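Long-range contacts in D-alanine--D-alanine ligase (Acinetobacter baumannii ACICU, PDB 5D8D), which joins two D-alanine molecules at the expense of ATP, yielding the D-alanyl-D-alanine used to build peptidoglycan: residues G181-I186 / D255-E260; L194-L199 / K233-L238; P113-R118 / M174-I179. All blocks are in the same frame, centred on the assembly; numbering follows the deposited sequence.

How the contacts relate
The three contacts sample three ways in which an ATP-grasp ligase holds itself together. Contacts 1 and 2 share one antiparallel sheet: strand 181-189 pairs with 252-259 in contact 1 and with 192-198, the edge strand whose meeting with helix 229-245 is contact 2. I186 CD1 and L235 CD1, 3.6 Å apart, join the two directly. Contact 3 belongs to the other four-stranded sheet, its centre about 14 Å from that of contact 1. Contacts 2 and 3 are buried; contact 1 is partly so, exposed at G181. Backbone bonds dominate contacts 1 and 3, whereas contact 2, the smallest, relies on aliphatic contacts and one weak amide bond. Acidic side chains mark contacts 1 and 3, near the predicted metal and nucleotide sites.

Contact 1 (G181-I186 / D255-E260)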
ATOM      1  N   GLY A 181      -9.055   2.379 -28.774  1.00 57.56           N
ATOM      2  CA  GLY A 181     -10.454   2.196 -28.465  1.00 56.16           C
ATOM      3  C   GLY A 181     -11.073   3.359 -27.724  1.00 52.24           C
ATOM      4  O   GLY A 181     -10.677   4.506 -27.879  1.00 58.58           O
ATOM      5  N   ARG A 182     -12.052   3.028 -26.899  1.00 52.26           N
ATOM      6  CA  ARG A 182     -12.825   3.992 -26.140  1.00 48.93           C
ATOM      7  C   ARG A 182     -12.618   3.734 -24.643  1.00 47.72           C
ATOM      8  O   ARG A 182     -12.463   2.582 -24.224  1.00 47.08           O
ATOM      9  CB  ARG A 182     -14.288   3.803 -26.512  1.00 48.90           C
ATOM     10  CG  ARG A 182     -14.566   4.011 -28.000  1.00 44.04           C
ATOM     11  CD  ARG A 182     -16.038   3.863 -28.299  1.00 43.04           C
ATOM     12  NE  ARG A 182     -16.563   2.538 -27.990  1.00 43.42           N
ATOM     13  CZ  ARG A 182     -17.864   2.225 -27.983  1.00 46.31           C
ATOM     14  NH1 ARG A 182     -18.787   3.138 -28.270  1.00 50.99           N
ATOM     15  NH2 ARG A 182     -18.266   0.987 -27.702  1.00 46.32           N
ATOM     16  N   GLU A 183     -12.602   4.807 -23.857  1.00 46.93           N
ATOM     17  CA  GLU A 183     -12.327   4.746 -22.430  1.00 47.10           C
ATOM     18  C   GLU A 183     -13.596   4.954 -21.643  1.00 47.01           C
ATOM     19  O   GLU A 183     -14.389   5.827 -21.974  1.00 46.89           O
ATOM     20  CB  GLU A 183     -11.314   5.811 -22.055  1.00 53.18           C
ATOM     21  CG  GLU A 183     -10.670   5.554 -20.708  1.00 62.78           C
ATOM     22  CD  GLU A 183      -9.650   6.597 -20.331  1.00 67.89           C
ATOM     23  OE1 GLU A 183      -9.072   7.192 -21.270  1.00 62.61           O
ATOM     24  OE2 GLU A 183      -9.423   6.786 -19.093  1.00 68.99           O
ATOM     25  N   PHE A 184     -13.775   4.137 -20.610  1.00 45.02           N
ATOM     26  CA  PHE A 184     -14.955   4.157 -19.749  1.00 41.11           C
ATOM     27  C   PHE A 184     -14.598   4.311 -18.279  1.00 40.46           C
ATOM     28  O   PHE A 184     -13.498   3.951 -17.902  1.00 43.69           O
ATOM     29  CB  PHE A 184     -15.735   2.864 -19.938  1.00 41.65           C
ATOM     30  CG  PHE A 184     -16.138   2.641 -21.348  1.00 45.41           C
ATOM     31  CD1 PHE A 184     -15.259   2.048 -22.251  1.00 46.68           C
ATOM     32  CD2 PHE A 184     -17.372   3.079 -21.805  1.00 49.58           C
ATOM     33  CE1 PHE A 184     -15.624   1.846 -23.572  1.00 52.61           C
ATOM     34  CE2 PHE A 184     -17.746   2.879 -23.130  1.00 49.90           C
ATOM     35  CZ  PHE A 184     -16.873   2.266 -24.015  1.00 52.28           C
ATOM     36  N   THR A 185     -15.503   4.875 -17.461  1.00 39.99           N
ATOM     37  CA  THR A 185     -15.347   4.848 -16.011  1.00 36.03           C
ATOM     38  C   THR A 185     -16.521   4.132 -15.404  1.00 37.15           C
ATOM     39  O   THR A 185     -17.660   4.270 -15.824  1.00 38.75           O
ATOM     40  CB  THR A 185     -15.084   6.228 -15.380  1.00 37.76           C
ATOM     41  OG1 THR A 185     -14.458   6.064 -14.094  1.00 42.88           O
ATOM     42  CG2 THR A 185     -16.290   7.002 -15.172  1.00 38.18           C
ATOM     43  N   ILE A 186     -16.227   3.307 -14.424  1.00 41.29           N
ATOM     44  CA  ILE A 186     -17.252   2.527 -13.733  1.00 40.47           C
ATOM     45  C   ILE A 186     -17.168   2.947 -12.290  1.00 36.39           C
ATOM     46  O   ILE A 186     -16.179   2.696 -11.655  1.00 39.22           O
ATOM     47  CB  ILE A 186     -16.986   1.039 -13.924  1.00 39.80           C
ATOM     48  CG1 ILE A 186     -17.107   0.744 -15.412  1.00 43.11           C
ATOM     49  CG2 ILE A 186     -17.978   0.212 -13.111  1.00 43.53           C
ATOM     50  CD1 ILE A 186     -15.845   0.948 -16.213  1.00 44.86           C
ATOM     51  N   ASP A 255     -11.263   2.889 -14.080  1.00 40.32           N
ATOM     52  CA  ASP A 255     -11.232   3.244 -15.506  1.00 40.21           C
ATOM     53  C   ASP A 255     -10.806   2.061 -16.361  1.00 44.39           C
ATOM     54  O   ASP A 255      -9.943   1.251 -15.972  1.00 43.26           O
ATOM     55  CB  ASP A 255     -10.286   4.386 -15.752  1.00 41.74           C
ATOM     56  CG  ASP A 255     -10.773   5.697 -15.140  1.00 45.75           C
ATOM     57  OD1 ASP A 255     -11.953   5.819 -14.684  1.00 42.11           O
ATOM     58  OD2 ASP A 255      -9.932   6.623 -15.129  1.00 54.11           O
ATOM     59  N   ALA A 256     -11.401   1.962 -17.537  1.00 43.99           N
ATOM     60  CA  ALA A 256     -11.111   0.843 -18.430  1.00 48.56           C
ATOM     61  C   ALA A 256     -11.201   1.269 -19.894  1.00 51.84           C
ATOM     62  O   ALA A 256     -11.760   2.318 -20.216  1.00 56.38           O
ATOM     63  CB  ALA A 256     -12.052  -0.311 -18.134  1.00 45.87           C
ATOM     64  N   MET A 257     -10.600   0.456 -20.751  1.00 55.86           N
ATOM     65  CA  MET A 257     -10.613   0.602 -22.206  1.00 59.24           C
ATOM     66  C   MET A 257     -11.431  -0.545 -22.834  1.00 55.98           C
ATOM     67  O   MET A 257     -11.370  -1.674 -22.350  1.00 55.12           O
ATOM     68  CB  MET A 257      -9.174   0.503 -22.702  1.00 65.73           C
ATOM     69  CG  MET A 257      -8.810   1.461 -23.805  1.00 80.45           C
ATOM     70  SD  MET A 257      -8.703   3.156 -23.221  1.00 82.91           S
ATOM     71  CE  MET A 257      -7.400   3.827 -24.278  1.00 84.31           C
ATOM     72  N   GLN A 258     -12.202  -0.275 -23.888  1.00 51.84           N
ATOM     73  CA  GLN A 258     -12.584  -1.354 -24.832  1.00 48.89           C
ATOM     74  C   GLN A 258     -11.823  -1.205 -26.141  1.00 44.23           C
ATOM     75  O   GLN A 258     -11.793  -0.132 -26.681  1.00 47.45           O
ATOM     76  CB  GLN A 258     -14.079  -1.399 -25.121  1.00 51.22           C
ATOM     77  CG  GLN A 258     -14.529  -2.727 -25.780  1.00 52.89           C
ATOM     78  CD  GLN A 258     -15.982  -2.750 -26.267  1.00 55.53           C
ATOM     79  OE1 GLN A 258     -16.699  -3.792 -26.208  1.00 54.40           O
ATOM     80  NE2 GLN A 258     -16.426  -1.609 -26.769  1.00 57.34           N
ATOM     81  N   ASP A 259     -11.202  -2.272 -26.643  1.00 47.65           N
ATOM     82  CA  ASP A 259     -10.407  -2.178 -27.894  1.00 52.20           C
ATOM     83  C   ASP A 259     -11.290  -2.409 -29.102  1.00 54.35           C
ATOM     84  O   ASP A 259     -12.449  -2.855 -28.975  1.00 50.56           O
ATOM     85  CB  ASP A 259      -9.143  -3.102 -27.930  1.00 51.76           C
ATOM     86  CG  ASP A 259      -9.456  -4.614 -27.845  1.00 54.12           C
ATOM     87  OD1 ASP A 259     -10.591  -5.067 -28.115  1.00 52.07           O
ATOM     88  OD2 ASP A 259      -8.531  -5.375 -27.476  1.00 56.34           O
ATOM     89  N   GLU A 260     -10.740  -2.138 -30.278  1.00 55.93           N
ATOM     90  CA  GLU A 260     -11.519  -2.288 -31.516  1.00 61.09           C
ATOM     91  C   GLU A 260     -11.904  -3.740 -31.848  1.00 61.69           C
ATOM     92  O   GLU A 260     -12.741  -3.955 -32.697  1.00 62.63           O
ATOM     93  CB  GLU A 260     -10.837  -1.554 -32.688  1.00 60.22           C
ATOM     94  CG  GLU A 260     -10.967  -0.036 -32.514  1.00 59.79           C
ATOM     95  CD  GLU A 260     -10.181   0.806 -33.495  1.00 64.17           C
ATOM     96  OE1 GLU A 260      -9.199   0.310 -34.073  1.00 69.17           O
ATOM     97  OE2 GLU A 260     -10.530   1.997 -33.649  1.00 69.82           O
TER
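Strands 181-186 and 255-259 run antiparallel, their axes 4.6 Å apart at closest approach, and four backbone hydrogen bonds form two reciprocal pairs, R182 with Q258 and F184 with A256. The bond from F184 N to A256 O is short and almost straight, 2.7 Å with an N-H...O angle of 175°. Between these pairs the CA hydrogens take part as well: E183 CA lies 3.3 Å from A256 O. The side chains divide between two faces. On one, T185 donates from OG1 to D255 OD1 at 2.6 Å, the two side chains lying side by side; OG1 stands anti to the backbone N (chi1 -158°), which places it beside the carboxylate. R253 reaches both groups, bonding T185 OG1 and forming a salt bridge with D255 OD1. This antiparallel sheet belongs to the C-terminal part of the ATP-grasp fold, and D255 is a predicted magnesium ligand with E268 close by on the next strand. E183 extends across the same face until its OE2 comes within 4.0 Å of D255 OD2, a like-charge approach consistent with a predicted cation site. M257 slants across the glutamate, M257 SD 3.9 Å from E183 CB. The opposite face, that of R182, F184, A256 and Q258, is turned toward helix 229-245. Here F184 CE1 meets Q258 CB at 3.9 Å, and F184 CZ lies over one face of the R182 guanidinium, 3.8 Å above its plane and offset toward the rim. R182 NH2 is bonded to G226 O, and I186 CD1 reaches the methyl of A256.

Contact 2 (L194-L199 / K233-L238); sequences LPVIRL and KKLQAL
V196 and Q236 bring an edge strand against a helix in a small, buried, mainly aliphatic contact of the ATP-grasp fold. The 194-199 segment belongs to the outermost strand 192-198 of the antiparallel sheet that also holds strands 181-189 and 252-259, while 233-238 is part of helix 229-245, which lies across one face of that sheet. The approach is local: the nearest CA atoms, those of V196 and Q236, are 7.6 Å apart, and the two segments together bury only 166 Å². V196 carries most of the strand's share, its two methyls dividing the work. V196 CG1 lies 4.0 Å from Q236 CG, and V196 CG2 faces L235 CD1 at 4.3 Å. L235 reaches I186 on the neighbouring strand as well, so one leucine touches two adjacent strands, and F184, a residue of the predicted ATP-binding region, packs on V196. The chain of Q236 starts with CG beside the backbone N and anti to the carbonyl carbon (chi1 -67°), then runs on extended (chi2 173°), which carries the amide past the valine to the backbone of L194 and P195. There Q236 NE2 passes P195 CA at 3.7 Å. E232, also on the helix, accepts a weak bond from V196 N through OE2. The glutamine amide itself makes a weak, bent hydrogen bond, Q236 NE2 to L194 O at 3.0 Å with an N-H...O angle of 146°.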
ATOM      1  N   LEU A 194     -21.973   1.006 -10.589  1.00 46.42           N
ATOM      2  CA  LEU A 194     -23.027   1.872 -11.029  1.00 46.43           C
ATOM      3  C   LEU A 194     -22.922   1.908 -12.570  1.00 49.03           C
ATOM      4  O   LEU A 194     -21.919   1.464 -13.130  1.00 47.00           O
ATOM      5  CB  LEU A 194     -22.841   3.278 -10.395  1.00 46.67           C
ATOM      6  CG  LEU A 194     -23.122   3.388  -8.890  1.00 42.78           C
ATOM      7  CD1 LEU A 194     -22.652   4.738  -8.328  1.00 42.01           C
ATOM      8  CD2 LEU A 194     -24.600   3.173  -8.613  1.00 44.04           C
ATOM      9  N   PRO A 195     -23.952   2.441 -13.261  1.00 49.47           N
ATOM     10  CA  PRO A 195     -23.960   2.539 -14.734  1.00 50.44           C
ATOM     11  C   PRO A 195     -22.686   3.123 -15.282  1.00 45.22           C
ATOM     12  O   PRO A 195     -22.147   4.060 -14.687  1.00 47.65           O
ATOM     13  CB  PRO A 195     -25.112   3.507 -15.007  1.00 50.37           C
ATOM     14  CG  PRO A 195     -26.041   3.287 -13.887  1.00 51.93           C
ATOM     15  CD  PRO A 195     -25.172   3.038 -12.689  1.00 52.29           C
ATOM     16  N   VAL A 196     -22.215   2.582 -16.391  1.00 41.73           N
ATOM     17  CA  VAL A 196     -20.892   2.975 -16.904  1.00 41.19           C
ATOM     18  C   VAL A 196     -20.975   4.313 -17.636  1.00 42.12           C
ATOM     19  O   VAL A 196     -22.042   4.719 -18.058  1.00 44.58           O
ATOM     20  CB  VAL A 196     -20.091   1.842 -17.648  1.00 42.87           C
ATOM     21  CG1 VAL A 196     -20.747   0.481 -17.607  1.00 44.39           C
ATOM     22  CG2 VAL A 196     -19.660   2.211 -19.035  1.00 42.20           C
ATOM     23  N   ILE A 197     -19.847   5.013 -17.732  1.00 41.24           N
ATOM     24  CA  ILE A 197     -19.796   6.287 -18.388  1.00 40.64           C
ATOM     25  C   ILE A 197     -18.637   6.302 -19.359  1.00 42.69           C
ATOM     26  O   ILE A 197     -17.523   6.075 -18.923  1.00 46.71           O
ATOM     27  CB  ILE A 197     -19.599   7.409 -17.374  1.00 41.38           C
ATOM     28  CG1 ILE A 197     -20.832   7.500 -16.483  1.00 43.24           C
ATOM     29  CG2 ILE A 197     -19.349   8.749 -18.107  1.00 43.15           C
ATOM     30  CD1 ILE A 197     -20.739   8.581 -15.410  1.00 43.98           C
ATOM     31  N   ARG A 198     -18.877   6.600 -20.642  1.00 41.00           N
ATOM     32  CA  ARG A 198     -17.786   6.848 -21.600  1.00 41.45           C
ATOM     33  C   ARG A 198     -17.110   8.196 -21.322  1.00 45.37           C
ATOM     34  O   ARG A 198     -17.776   9.173 -21.015  1.00 43.41           O
ATOM     35  CB  ARG A 198     -18.303   6.869 -23.053  1.00 44.15           C
ATOM     36  CG  ARG A 198     -17.210   6.713 -24.129  1.00 47.89           C
ATOM     37  CD  ARG A 198     -17.613   7.234 -25.508  1.00 55.19           C
ATOM     38  NE  ARG A 198     -19.037   7.018 -25.691  1.00 55.90           N
ATOM     39  CZ  ARG A 198     -19.946   7.907 -26.059  1.00 53.15           C
ATOM     40  NH1 ARG A 198     -19.612   9.129 -26.422  1.00 54.70           N
ATOM     41  NH2 ARG A 198     -21.226   7.523 -26.102  1.00 56.84           N
ATOM     42  N   LEU A 199     -15.795   8.250 -21.484  1.00 53.29           N
ATOM     43  CA  LEU A 199     -15.005   9.455 -21.226  1.00 59.25           C
ATOM     44  C   LEU A 199     -14.566  10.197 -22.478  1.00 67.41           C
ATOM     45  O   LEU A 199     -14.683   9.689 -23.581  1.00 69.82           O
ATOM     46  CB  LEU A 199     -13.760   9.066 -20.446  1.00 56.66           C
ATOM     47  CG  LEU A 199     -13.972   8.453 -19.067  1.00 55.05           C
ATOM     48  CD1 LEU A 199     -12.626   8.037 -18.525  1.00 58.59           C
ATOM     49  CD2 LEU A 199     -14.587   9.472 -18.137  1.00 52.61           C
ATOM     50  N   LYS A 233     -22.749  -5.001 -18.687  1.00 54.65           N
ATOM     51  CA  LYS A 233     -22.800  -5.737 -17.439  1.00 62.78           C
ATOM     52  C   LYS A 233     -21.534  -6.634 -17.301  1.00 63.62           C
ATOM     53  O   LYS A 233     -20.998  -6.809 -16.191  1.00 56.80           O
ATOM     54  CB  LYS A 233     -24.165  -6.407 -17.237  1.00 65.59           C
ATOM     55  CG  LYS A 233     -24.422  -7.714 -17.935  1.00 80.81           C
ATOM     56  CD  LYS A 233     -25.894  -8.136 -17.714  1.00 94.36           C
ATOM     57  CE  LYS A 233     -26.064  -9.560 -17.148  1.00 97.96           C
ATOM     58  NZ  LYS A 233     -25.583 -10.645 -18.052  1.00 91.71           N
ATOM     59  N   LYS A 234     -20.982  -7.065 -18.438  1.00 54.86           N
ATOM     60  CA  LYS A 234     -19.724  -7.771 -18.429  1.00 56.38           C
ATOM     61  C   LYS A 234     -18.570  -6.871 -17.937  1.00 53.60           C
ATOM     62  O   LYS A 234     -17.728  -7.301 -17.159  1.00 48.52           O
ATOM     63  CB  LYS A 234     -19.456  -8.389 -19.820  1.00 61.53           C
ATOM     64  CG  LYS A 234     -18.555  -9.617 -19.896  1.00 73.62           C
ATOM     65  CD  LYS A 234     -18.542 -10.540 -18.648  1.00 89.91           C
ATOM     66  CE  LYS A 234     -19.887 -11.183 -18.286  1.00 92.46           C
ATOM     67  NZ  LYS A 234     -20.374 -12.070 -19.380  1.00 96.51           N
ATOM     68  N   LEU A 235     -18.538  -5.632 -18.401  1.00 52.02           N
ATOM     69  CA  LEU A 235     -17.557  -4.645 -17.948  1.00 50.34           C
ATOM     70  C   LEU A 235     -17.711  -4.363 -16.445  1.00 45.67           C
ATOM     71  O   LEU A 235     -16.726  -4.264 -15.737  1.00 41.59           O
ATOM     72  CB  LEU A 235     -17.710  -3.324 -18.691  1.00 51.79           C
ATOM     73  CG  LEU A 235     -16.520  -2.504 -19.179  1.00 52.91           C
ATOM     74  CD1 LEU A 235     -16.857  -1.028 -19.038  1.00 50.17           C
ATOM     75  CD2 LEU A 235     -15.189  -2.786 -18.509  1.00 55.63           C
ATOM     76  N   GLN A 236     -18.936  -4.258 -15.964  1.00 43.33           N
ATOM     77  CA  GLN A 236     -19.183  -4.010 -14.525  1.00 48.13           C
ATOM     78  C   GLN A 236     -18.713  -5.183 -13.642  1.00 47.58           C
ATOM     79  O   GLN A 236     -18.095  -4.974 -12.613  1.00 49.20           O
ATOM     80  CB  GLN A 236     -20.670  -3.720 -14.266  1.00 46.10           C
ATOM     81  CG  GLN A 236     -21.145  -2.416 -14.882  1.00 45.57           C
ATOM     82  CD  GLN A 236     -22.635  -2.216 -14.776  1.00 44.74           C
ATOM     83  OE1 GLN A 236     -23.429  -3.122 -15.018  1.00 48.87           O
ATOM     84  NE2 GLN A 236     -23.029  -1.015 -14.417  1.00 48.02           N
ATOM     85  N   ALA A 237     -18.990  -6.408 -14.077  1.00 51.45           N
ATOM     86  CA  ALA A 237     -18.466  -7.621 -13.416  1.00 48.13           C
ATOM     87  C   ALA A 237     -16.938  -7.644 -13.373  1.00 43.29           C
ATOM     88  O   ALA A 237     -16.321  -7.919 -12.353  1.00 49.32           O
ATOM     89  CB  ALA A 237     -18.975  -8.858 -14.130  1.00 44.83           C
ATOM     90  N   LEU A 238     -16.327  -7.351 -14.493  1.00 41.12           N
ATOM     91  CA  LEU A 238     -14.884  -7.298 -14.567  1.00 44.50           C
ATOM     92  C   LEU A 238     -14.305  -6.261 -13.591  1.00 47.43           C
ATOM     93  O   LEU A 238     -13.355  -6.537 -12.858  1.00 41.74           O
ATOM     94  CB  LEU A 238     -14.468  -6.969 -16.000  1.00 45.59           C
ATOM     95  CG  LEU A 238     -12.977  -6.856 -16.227  1.00 49.71           C
ATOM     96  CD1 LEU A 238     -12.375  -8.242 -16.061  1.00 50.96           C
ATOM     97  CD2 LEU A 238     -12.663  -6.252 -17.598  1.00 49.15           C
TER

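Contact 3 (P113-R118 / M174-I179)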
ATOM      1  N   PRO A 113      -7.251  -8.708 -16.970  1.00 49.32           N
ATOM      2  CA  PRO A 113      -6.510  -8.120 -18.088  1.00 50.06           C
ATOM      3  C   PRO A 113      -6.132  -6.651 -17.902  1.00 47.40           C
ATOM      4  O   PRO A 113      -6.943  -5.853 -17.454  1.00 49.51           O
ATOM      5  CB  PRO A 113      -7.489  -8.256 -19.243  1.00 48.20           C
ATOM      6  CG  PRO A 113      -8.830  -8.097 -18.587  1.00 50.10           C
ATOM      7  CD  PRO A 113      -8.704  -8.706 -17.214  1.00 48.51           C
ATOM      8  N   THR A 114      -4.916  -6.318 -18.296  1.00 47.07           N
ATOM      9  CA  THR A 114      -4.408  -4.978 -18.210  1.00 48.71           C
ATOM     10  C   THR A 114      -3.263  -4.884 -19.211  1.00 47.97           C
ATOM     11  O   THR A 114      -2.674  -5.900 -19.561  1.00 46.67           O
ATOM     12  CB  THR A 114      -3.953  -4.663 -16.770  1.00 54.18           C
ATOM     13  OG1 THR A 114      -3.574  -3.295 -16.679  1.00 64.14           O
ATOM     14  CG2 THR A 114      -2.779  -5.512 -16.337  1.00 55.16           C
ATOM     15  N   ALA A 115      -2.967  -3.690 -19.715  1.00 49.67           N
ATOM     16  CA  ALA A 115      -2.000  -3.580 -20.803  1.00 51.05           C
ATOM     17  C   ALA A 115      -0.563  -3.814 -20.322  1.00 57.95           C
ATOM     18  O   ALA A 115      -0.183  -3.342 -19.241  1.00 56.79           O
ATOM     19  CB  ALA A 115      -2.113  -2.230 -21.502  1.00 50.49           C
ATOM     20  N   PRO A 116       0.248  -4.536 -21.126  1.00 65.50           N
ATOM     21  CA  PRO A 116       1.681  -4.586 -20.815  1.00 64.37           C
ATOM     22  C   PRO A 116       2.260  -3.182 -20.607  1.00 64.86           C
ATOM     23  O   PRO A 116       1.738  -2.181 -21.177  1.00 57.66           O
ATOM     24  CB  PRO A 116       2.294  -5.240 -22.061  1.00 64.76           C
ATOM     25  CG  PRO A 116       1.183  -6.052 -22.651  1.00 67.84           C
ATOM     26  CD  PRO A 116      -0.091  -5.326 -22.333  1.00 64.53           C
ATOM     27  N   TYR A 117       3.315  -3.115 -19.794  1.00 58.58           N
ATOM     28  CA  TYR A 117       3.981  -1.852 -19.509  1.00 59.16           C
ATOM     29  C   TYR A 117       5.454  -2.096 -19.201  1.00 61.84           C
ATOM     30  O   TYR A 117       5.868  -3.238 -19.062  1.00 68.35           O
ATOM     31  CB  TYR A 117       3.303  -1.182 -18.300  1.00 61.54           C
ATOM     32  CG  TYR A 117       3.446  -2.026 -17.062  1.00 61.07           C
ATOM     33  CD1 TYR A 117       2.566  -3.090 -16.822  1.00 61.63           C
ATOM     34  CD2 TYR A 117       4.505  -1.804 -16.158  1.00 60.70           C
ATOM     35  CE1 TYR A 117       2.722  -3.907 -15.714  1.00 68.76           C
ATOM     36  CE2 TYR A 117       4.677  -2.620 -15.043  1.00 65.48           C
ATOM     37  CZ  TYR A 117       3.783  -3.666 -14.817  1.00 70.24           C
ATOM     38  OH  TYR A 117       3.929  -4.473 -13.711  1.00 67.75           O
ATOM     39  N   ARG A 118       6.222  -1.019 -19.053  1.00 62.41           N
ATOM     40  CA  ARG A 118       7.607  -1.085 -18.606  1.00 67.43           C
ATOM     41  C   ARG A 118       7.989   0.166 -17.802  1.00 69.73           C
ATOM     42  O   ARG A 118       7.769   1.302 -18.246  1.00 73.13           O
ATOM     43  CB  ARG A 118       8.567  -1.244 -19.810  1.00 71.51           C
ATOM     44  CG  ARG A 118       8.556  -2.605 -20.515  1.00 75.84           C
ATOM     45  CD  ARG A 118       9.013  -3.789 -19.644  1.00 78.39           C
ATOM     46  NE  ARG A 118       8.145  -4.964 -19.811  1.00 87.40           N
ATOM     47  CZ  ARG A 118       8.246  -5.909 -20.758  1.00 95.09           C
ATOM     48  NH1 ARG A 118       9.205  -5.889 -21.682  1.00 92.36           N
ATOM     49  NH2 ARG A 118       7.367  -6.913 -20.776  1.00 98.95           N
ATOM     50  N   MET A 174       5.963   5.163 -16.004  1.00 80.89           N
ATOM     51  CA  MET A 174       5.709   3.910 -16.781  1.00 78.67           C
ATOM     52  C   MET A 174       5.330   4.188 -18.228  1.00 75.18           C
ATOM     53  O   MET A 174       4.520   5.069 -18.501  1.00 75.32           O
ATOM     54  CB  MET A 174       4.640   2.995 -16.157  1.00 72.22           C
ATOM     55  CG  MET A 174       3.275   3.606 -15.857  1.00 77.45           C
ATOM     56  SD  MET A 174       1.841   2.490 -16.033  1.00 79.86           S
ATOM     57  CE  MET A 174       2.480   0.890 -15.531  1.00 78.36           C
ATOM     58  N   ALA A 175       5.948   3.444 -19.144  1.00 75.88           N
ATOM     59  CA  ALA A 175       5.496   3.384 -20.529  1.00 75.86           C
ATOM     60  C   ALA A 175       4.555   2.185 -20.642  1.00 71.87           C
ATOM     61  O   ALA A 175       4.972   1.055 -20.419  1.00 75.44           O
ATOM     62  CB  ALA A 175       6.673   3.252 -21.488  1.00 75.40           C
ATOM     63  N   GLU A 176       3.292   2.444 -20.977  1.00 70.14           N
ATOM     64  CA  GLU A 176       2.276   1.407 -21.149  1.00 71.10           C
ATOM     65  C   GLU A 176       1.954   1.270 -22.656  1.00 75.36           C
ATOM     66  O   GLU A 176       1.868   2.292 -23.373  1.00 67.68           O
ATOM     67  CB  GLU A 176       1.037   1.825 -20.351  1.00 70.92           C
ATOM     68  CG  GLU A 176      -0.102   0.809 -20.244  1.00 71.95           C
ATOM     69  CD  GLU A 176      -1.349   1.372 -19.533  1.00 74.25           C
ATOM     70  OE1 GLU A 176      -2.036   0.599 -18.837  1.00 64.08           O
ATOM     71  OE2 GLU A 176      -1.655   2.589 -19.667  1.00 74.71           O
ATOM     72  N   LYS A 177       1.781   0.024 -23.126  1.00 74.14           N
ATOM     73  CA  LYS A 177       1.329  -0.271 -24.512  1.00 73.76           C
ATOM     74  C   LYS A 177       0.019   0.438 -24.860  1.00 73.78           C
ATOM     75  O   LYS A 177      -0.961   0.240 -24.158  1.00 72.42           O
ATOM     76  CB  LYS A 177       1.117  -1.781 -24.670  1.00 75.79           C
ATOM     77  CG  LYS A 177       0.469  -2.229 -25.971  1.00 78.81           C
ATOM     78  CD  LYS A 177       0.669  -3.724 -26.223  1.00 85.95           C
ATOM     79  CE  LYS A 177      -0.392  -4.329 -27.152  1.00 87.06           C
ATOM     80  NZ  LYS A 177       0.240  -4.979 -28.335  1.00 87.14           N
ATOM     81  N   TRP A 178      -0.011   1.234 -25.934  1.00 74.40           N
ATOM     82  CA  TRP A 178      -1.246   1.934 -26.337  1.00 75.60           C
ATOM     83  C   TRP A 178      -2.239   0.900 -26.832  1.00 68.88           C
ATOM     84  O   TRP A 178      -1.856  -0.021 -27.523  1.00 78.43           O
ATOM     85  CB  TRP A 178      -1.000   2.970 -27.446  1.00 77.33           C
ATOM     86  CG  TRP A 178      -2.222   3.785 -27.822  1.00 84.07           C
ATOM     87  CD1 TRP A 178      -3.075   3.551 -28.866  1.00 89.36           C
ATOM     88  CD2 TRP A 178      -2.724   4.956 -27.154  1.00 99.66           C
ATOM     89  NE1 TRP A 178      -4.069   4.505 -28.895  1.00 94.34           N
ATOM     90  CE2 TRP A 178      -3.879   5.378 -27.855  1.00103.23           C
ATOM     91  CE3 TRP A 178      -2.310   5.690 -26.032  1.00101.40           C
ATOM     92  CZ2 TRP A 178      -4.626   6.508 -27.462  1.00103.49           C
ATOM     93  CZ3 TRP A 178      -3.053   6.816 -25.646  1.00102.83           C
ATOM     94  CH2 TRP A 178      -4.195   7.212 -26.363  1.00 97.97           C
ATOM     95  N   ILE A 179      -3.499   1.029 -26.452  1.00 67.78           N
ATOM     96  CA  ILE A 179      -4.542   0.237 -27.075  1.00 75.29           C
ATOM     97  C   ILE A 179      -5.578   1.198 -27.658  1.00 74.13           C
ATOM     98  O   ILE A 179      -5.959   2.193 -27.027  1.00 71.66           O
ATOM     99  CB  ILE A 179      -5.113  -0.855 -26.135  1.00 79.08           C
ATOM    100  CG1 ILE A 179      -5.956  -0.237 -25.017  1.00 80.30           C
ATOM    101  CG2 ILE A 179      -3.977  -1.784 -25.656  1.00 79.33           C
ATOM    102  CD1 ILE A 179      -5.918  -0.977 -23.692  1.00 85.03           C
TER
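E176 and A115 touch where strand 174-177 passes the residues leading into strand 117-120, and the glutamate can be followed outward atom by atom. E176 CB lies 4.1 Å from P116 O. E176 CG, set anti to the backbone N (chi1 -173°), comes closer to P116 O, 3.6 Å, and also meets the A115 methyl. The chain stays extended: CD remains beside A115 CB, and OE1 of E176 is 3.9 Å from A115 CB. At the tip the carboxylate is gripped by two lysines from beyond the contact: OE1 forms a salt bridge with K104 and OE2 one with K140. Y117 shares this face of the sheet, with M174 CE set obliquely to its ring at 3.4 Å from Y117 CD2. The tyrosine also packs on G109 of the second subunit. Behind these side chains the backbones pair antiparallel: K177 N donates to P116 O, while R118 and A175 exchange two bonds, R118 N to A175 O being 2.8 Å long. R118, on the other face with A175, packs on helix 126-133, as does P116. Strand 117-120 is outermost in its four-stranded antiparallel sheet, and residues 174-179 fall within the predicted ATP-binding region, consistent with the central ATP-grasp subdomain, which in ATP-grasp enzymes holds the nucleotide between itself and the sheet that here contains D255.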